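PDB 3IL0: aminopeptidase P; XAA-pro aminopeptidase from Streptococcus thermophilus, which probably acts as a metal-dependent aminopeptidase of the peptidase M24B family, this chain being its N-terminal creatinase/prolidase-type domain. Local coordinates for residues Asn29-Leu34 / Ala42-Thr47; Ile73-Lys76 / Lys80-Val83. All coordinates share one frame; numbering follows the deposited sequence.

Contact 1: residues Asn29-Leu34 / Ala42-Thr47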
loop_
_atom_site.group_PDB
_atom_site.type_symbol
_atom_site.label_atom_id
_atom_site.label_comp_id
_atom_site.label_asym_id
_atom_site.label_seq_id
_atom_site.Cartn_x
_atom_site.Cartn_y
_atom_site.Cartn_z
ATOM N N ASN A 29 6.216 -1.493 10.238
ATOM C CA ASN A 29 7.590 -1.160 9.896
ATOM C C ASN A 29 7.696 -0.518 8.513
ATOM O O ASN A 29 8.270 0.584 8.320
ATOM C CB ASN A 29 8.383 -2.458 9.907
ATOM C CG ASN A 29 9.820 -2.259 10.201
ATOM O OD1 ASN A 29 10.211 -1.299 10.874
ATOM N ND2 ASN A 29 10.639 -3.203 9.738
ATOM N N ASN A 30 7.120 -1.238 7.553
ATOM C CA ASN A 30 7.023 -0.753 6.184
ATOM C C ASN A 30 6.214 0.499 6.059
ATOM O O ASN A 30 6.582 1.425 5.303
ATOM C CB ASN A 30 6.432 -1.824 5.307
ATOM C CG ASN A 30 7.385 -2.927 5.081
ATOM O OD1 ASN A 30 8.552 -2.818 5.412
ATOM N ND2 ASN A 30 6.916 -3.981 4.474
ATOM N N ILE A 31 5.108 0.536 6.796
ATOM C CA ILE A 31 4.266 1.726 6.786
ATOM C C ILE A 31 5.057 2.853 7.418
ATOM O O ILE A 31 5.116 3.963 6.866
ATOM C CB ILE A 31 2.847 1.498 7.403
ATOM C CG1 ILE A 31 2.058 0.519 6.487
ATOM C CG2 ILE A 31 2.143 2.852 7.566
ATOM C CD1 ILE A 31 0.709 -0.034 7.032
ATOM N N TYR A 32 5.747 2.551 8.518
ATOM C CA TYR A 32 6.586 3.574 9.137
ATOM C C TYR A 32 7.596 4.108 8.132
ATOM O O TYR A 32 7.665 5.297 7.946
ATOM C CB TYR A 32 7.266 3.112 10.438
ATOM C CG TYR A 32 8.110 4.223 11.084
ATOM C CD1 TYR A 32 7.540 5.472 11.384
ATOM C CD2 TYR A 32 9.483 4.036 11.381
ATOM C CE1 TYR A 32 8.295 6.510 11.959
ATOM C CE2 TYR A 32 10.256 5.073 11.956
ATOM C CZ TYR A 32 9.647 6.309 12.246
ATOM O OH TYR A 32 10.360 7.352 12.820
ATOM N N TYR A 33 8.329 3.245 7.449
ATOM C CA TYR A 33 9.321 3.719 6.496
ATOM C C TYR A 33 8.775 4.767 5.517
ATOM O O TYR A 33 9.297 5.873 5.428
ATOM C CB TYR A 33 9.958 2.556 5.737
ATOM C CG TYR A 33 10.977 3.027 4.705
ATOM C CD1 TYR A 33 12.287 3.409 5.077
ATOM C CD2 TYR A 33 10.623 3.136 3.357
ATOM C CE1 TYR A 33 13.208 3.862 4.107
ATOM C CE2 TYR A 33 11.526 3.582 2.394
ATOM C CZ TYR A 33 12.802 3.945 2.773
ATOM O OH TYR A 33 13.642 4.371 1.781
ATOM N N LEU A 34 7.691 4.449 4.815
ATOM C CA LEU A 34 7.199 5.317 3.745
ATOM C C LEU A 34 6.372 6.531 4.246
ATOM O O LEU A 34 6.127 7.466 3.486
ATOM C CB LEU A 34 6.344 4.492 2.794
ATOM C CG LEU A 34 6.898 3.231 2.147
ATOM C CD1 LEU A 34 5.740 2.349 1.812
ATOM C CD2 LEU A 34 7.675 3.543 0.880
ATOM N N ALA A 42 -2.835 0.877 10.056
ATOM C CA ALA A 42 -2.777 1.574 8.785
ATOM C C ALA A 42 -2.561 0.509 7.680
ATOM O O ALA A 42 -1.961 -0.543 7.947
ATOM C CB ALA A 42 -1.641 2.609 8.785
ATOM N N THR A 43 -3.096 0.767 6.470
ATOM C CA THR A 43 -2.752 0.008 5.245
ATOM C C THR A 43 -2.296 1.062 4.268
ATOM O O THR A 43 -2.844 2.190 4.238
ATOM C CB THR A 43 -3.963 -0.778 4.633
ATOM O OG1 THR A 43 -4.468 -1.742 5.575
ATOM C CG2 THR A 43 -3.579 -1.544 3.287
ATOM N N VAL A 44 -1.301 0.716 3.470
ATOM C CA VAL A 44 -0.832 1.594 2.401
ATOM C C VAL A 44 -1.044 0.914 1.063
ATOM O O VAL A 44 -0.890 -0.321 0.934
ATOM C CB VAL A 44 0.628 1.962 2.640
ATOM C CG1 VAL A 44 1.319 2.528 1.375
ATOM C CG2 VAL A 44 0.677 2.889 3.817
ATOM N N PHE A 45 -1.403 1.707 0.067
ATOM C CA PHE A 45 -1.603 1.183 -1.233
ATOM C C PHE A 45 -1.060 2.239 -2.189
ATOM O O PHE A 45 -1.650 3.296 -2.305
ATOM C CB PHE A 45 -3.098 0.897 -1.476
ATOM C CG PHE A 45 -3.384 0.201 -2.795
ATOM C CD1 PHE A 45 -3.150 -1.138 -2.938
ATOM C CD2 PHE A 45 -3.866 0.898 -3.876
ATOM C CE1 PHE A 45 -3.405 -1.785 -4.146
ATOM C CE2 PHE A 45 -4.144 0.262 -5.129
ATOM C CZ PHE A 45 -3.921 -1.078 -5.248
ATOM N N ILE A 46 0.034 1.928 -2.886
ATOM C CA ILE A 46 0.742 2.847 -3.789
ATOM C C ILE A 46 0.654 2.332 -5.235
ATOM O O ILE A 46 0.914 1.140 -5.516
ATOM C CB ILE A 46 2.251 3.070 -3.366
ATOM C CG1 ILE A 46 2.315 3.690 -1.971
ATOM C CG2 ILE A 46 3.022 4.022 -4.340
ATOM C CD1 ILE A 46 3.748 3.828 -1.425
ATOM N N THR A 47 0.262 3.248 -6.130
ATOM C CA THR A 47 0.254 3.029 -7.581
ATOM C C THR A 47 1.282 4.005 -8.297
ATOM O O THR A 47 1.932 4.841 -7.653
ATOM C CB THR A 47 -1.196 3.268 -8.109
ATOM O OG1 THR A 47 -1.438 4.676 -8.212
ATOM C CG2 THR A 47 -2.223 2.648 -7.104
#
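I31 rests on A42 and V44, and L34 on V44 and I46, so that two residues one helical turn apart meet three alternate residues of one strand. The pattern illustrates how a helix can be seated on a sheet by aliphatic side chains, branched except at A42.

The apolar contacts fall into two patches. The first is aliphatic packing around I31, whose CG1 methylene approaches the CG2 methyl of V44 at 3.8 Å, the two side chains running past each other in opposite directions. Beside this, I31 CG2 lies 4.0 Å from A42 CB. The first torsion of I31 (chi1 -67°) sets CG1 anti to the carbonyl carbon, while CG2 is anti to the backbone N, and both branches thereby reach the strand. The placing of I31 CD1 is doubtful, because it is modelled too close to the carbonyl of A42. The second, looser patch is built by L34, whose CD1 meets I46 CD1 at 4.1 Å, the two side chains crossing at a slant. The same L34 methyl is 4.4 Å from V44 CG1.

The polar bonds of the strand are made by its backbone to its neighbours in the sheet: V44 and I46 bond to V25 and L23 on strand 22-25, T43 and F45 to L54 and L52 on strand 51-55. The axes of helix 29-34 and strand 42-47 come within 8.9 Å at a crossing angle of 61°. Helix 28-35 joins strand 22-25 to its antiparallel neighbour 42-47 and packs on one face of the mixed sheet of the creatinase/prolidase N-terminal domain. F70 adds to the apolar cover of V44 and I46.

With I31, L34, V44 and I46 all buried, the contact contributes hydrocarbon to the interior of the domain: its hold probably comes from shape and the exclusion of water, the side chains adding no directional bond across the interface.

Contact 2: residues Ile73-Lys76 / Lys80-Val83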
loop_
_atom_site.group_PDB
_atom_site.type_symbol
_atom_site.label_atom_id
_atom_site.label_comp_id
_atom_site.label_asym_id
_atom_site.label_seq_id
_atom_site.Cartn_x
_atom_site.Cartn_y
_atom_site.Cartn_z
ATOM N N ILE A 73 -7.334 8.110 3.753
ATOM C CA ILE A 73 -8.684 7.598 3.542
ATOM C C ILE A 73 -9.187 7.047 4.858
ATOM O O ILE A 73 -8.616 6.116 5.444
ATOM C CB ILE A 73 -8.768 6.475 2.452
ATOM C CG1 ILE A 73 -8.015 6.849 1.169
ATOM C CG2 ILE A 73 -10.205 6.167 2.123
ATOM C CD1 ILE A 73 -8.525 8.068 0.435
ATOM N N GLU A 74 -10.277 7.622 5.333
ATOM C CA GLU A 74 -10.925 7.093 6.533
ATOM C C GLU A 74 -11.617 5.825 6.104
ATOM O O GLU A 74 -12.381 5.830 5.145
ATOM C CB GLU A 74 -11.913 8.105 7.137
ATOM C CG GLU A 74 -12.267 7.805 8.622
ATOM C CD GLU A 74 -12.932 8.991 9.368
ATOM O OE1 GLU A 74 -12.984 10.125 8.814
ATOM O OE2 GLU A 74 -13.391 8.776 10.518
ATOM N N SER A 75 -11.310 4.723 6.767
ATOM C CA SER A 75 -11.836 3.441 6.325
ATOM C C SER A 75 -11.779 2.404 7.431
ATOM O O SER A 75 -10.809 2.316 8.158
ATOM C CB SER A 75 -11.039 2.945 5.101
ATOM O OG SER A 75 -11.263 1.558 4.866
ATOM N N LYS A 76 -12.838 1.617 7.535
ATOM C CA LYS A 76 -12.890 0.495 8.445
ATOM C C LYS A 76 -12.780 -0.845 7.694
ATOM O O LYS A 76 -12.642 -1.897 8.334
ATOM C CB LYS A 76 -14.194 0.558 9.232
ATOM C CG LYS A 76 -14.119 0.029 10.666
ATOM C CD LYS A 76 -15.504 0.103 11.380
ATOM C CE LYS A 76 -16.683 -0.449 10.507
ATOM N NZ LYS A 76 -17.976 -0.576 11.244
ATOM N N LYS A 80 -11.620 -3.358 0.887
ATOM C CA LYS A 80 -12.852 -2.939 0.198
ATOM C C LYS A 80 -12.646 -1.570 -0.389
ATOM O O LYS A 80 -12.981 -1.342 -1.546
ATOM C CB LYS A 80 -14.022 -2.890 1.168
ATOM C CG LYS A 80 -15.362 -3.268 0.519
ATOM C CD LYS A 80 -16.585 -3.178 1.497
ATOM C CE LYS A 80 -17.034 -1.700 1.780
ATOM N NZ LYS A 80 -17.137 -0.860 0.522
ATOM N N ASP A 81 -12.054 -0.649 0.366
ATOM C CA ASP A 81 -11.851 0.680 -0.200
ATOM C C ASP A 81 -10.817 0.707 -1.327
ATOM O O ASP A 81 -11.002 1.468 -2.271
ATOM C CB ASP A 81 -11.519 1.712 0.903
ATOM C CG ASP A 81 -12.731 1.989 1.813
ATOM O OD1 ASP A 81 -13.798 2.322 1.222
ATOM O OD2 ASP A 81 -12.644 1.821 3.059
ATOM N N ILE A 82 -9.762 -0.115 -1.245
ATOM C CA ILE A 82 -8.731 -0.156 -2.300
ATOM C C ILE A 82 -9.306 -0.620 -3.670
ATOM O O ILE A 82 -8.898 -0.144 -4.739
ATOM C CB ILE A 82 -7.578 -1.081 -1.911
ATOM C CG1 ILE A 82 -6.744 -0.438 -0.794
ATOM C CG2 ILE A 82 -6.659 -1.386 -3.105
ATOM C CD1 ILE A 82 -5.776 -1.422 -0.121
ATOM N N VAL A 83 -10.221 -1.590 -3.596
ATOM C CA VAL A 83 -10.943 -2.167 -4.737
ATOM C C VAL A 83 -11.607 -1.057 -5.603
ATOM O O VAL A 83 -11.500 -1.066 -6.819
ATOM C CB VAL A 83 -12.079 -3.231 -4.244
ATOM C CG1 VAL A 83 -12.953 -3.697 -5.337
ATOM C CG2 VAL A 83 -11.437 -4.397 -3.653
#
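D81 overlaps the side chain of S75, its carboxylate being brought up to the serine from the first turn of helix 78-88. In the model D81 OD2 lies 2.3 Å from S75 OG, shorter than a hydrogen bond allows, and 2.8 Å from S75 CB. The exact placing of these atoms is therefore doubtful, and what can be relied on is the pairing of the two residues rather than a particular bond between them.

The backbones agree with that pairing. The CA atoms of S75 and D81 are the nearest pair across the segments, 7.1 Å apart, and both CB atoms point toward the other segment. In D81 the first torsion (chi1 -69°) places CG anti to the carbonyl carbon, which carries the carboxylate out toward the serine.

The better-defined polar partner of D81 lies about one turn on: OD1 forms a salt bridge with K84, which would probably favour the ionised carboxylate. D81 also touches L54 of strand 51-55, as does I73. The backbone of S75 bonds to T55, so pairing with strand 51-55 runs one residue beyond strand 71-74. I82, next to D81 on the helix, also packs on L54 and helps to seat the helix on the sheet.

Residues 75-77 link strand 71-74 to helix 78-88. The chain then goes on to strand 93-97, which runs parallel to strand 71-74 in the same sheet but is not its neighbour. Together these elements make a beta-alpha-beta crossover that passes over the three intervening strands 51-55, 42-47 and 22-25, as fits the mixed alpha/beta fold of creatinase/prolidase N-terminal domains.

After helix 7-18 the chain passes strand 22-25, enters helix 28-35, and is turned back through a loop of several residues to strand 42-47, where contact 1 closes. It then runs through strand 51-55 and helix 60-66 to the outer strand 71-74, and contact 2 closes a much shorter turn into helix 78-88. The two are in series and neither crosses the other. They nonetheless meet in space, on strand 42-47: F45 CE1 lies 3.4 Å from I82 CG2, and T43 CG2 is 4.1 Å from I82 CD1. One strand thus carries helix 28-35 on one face and helix 78-88 on the other.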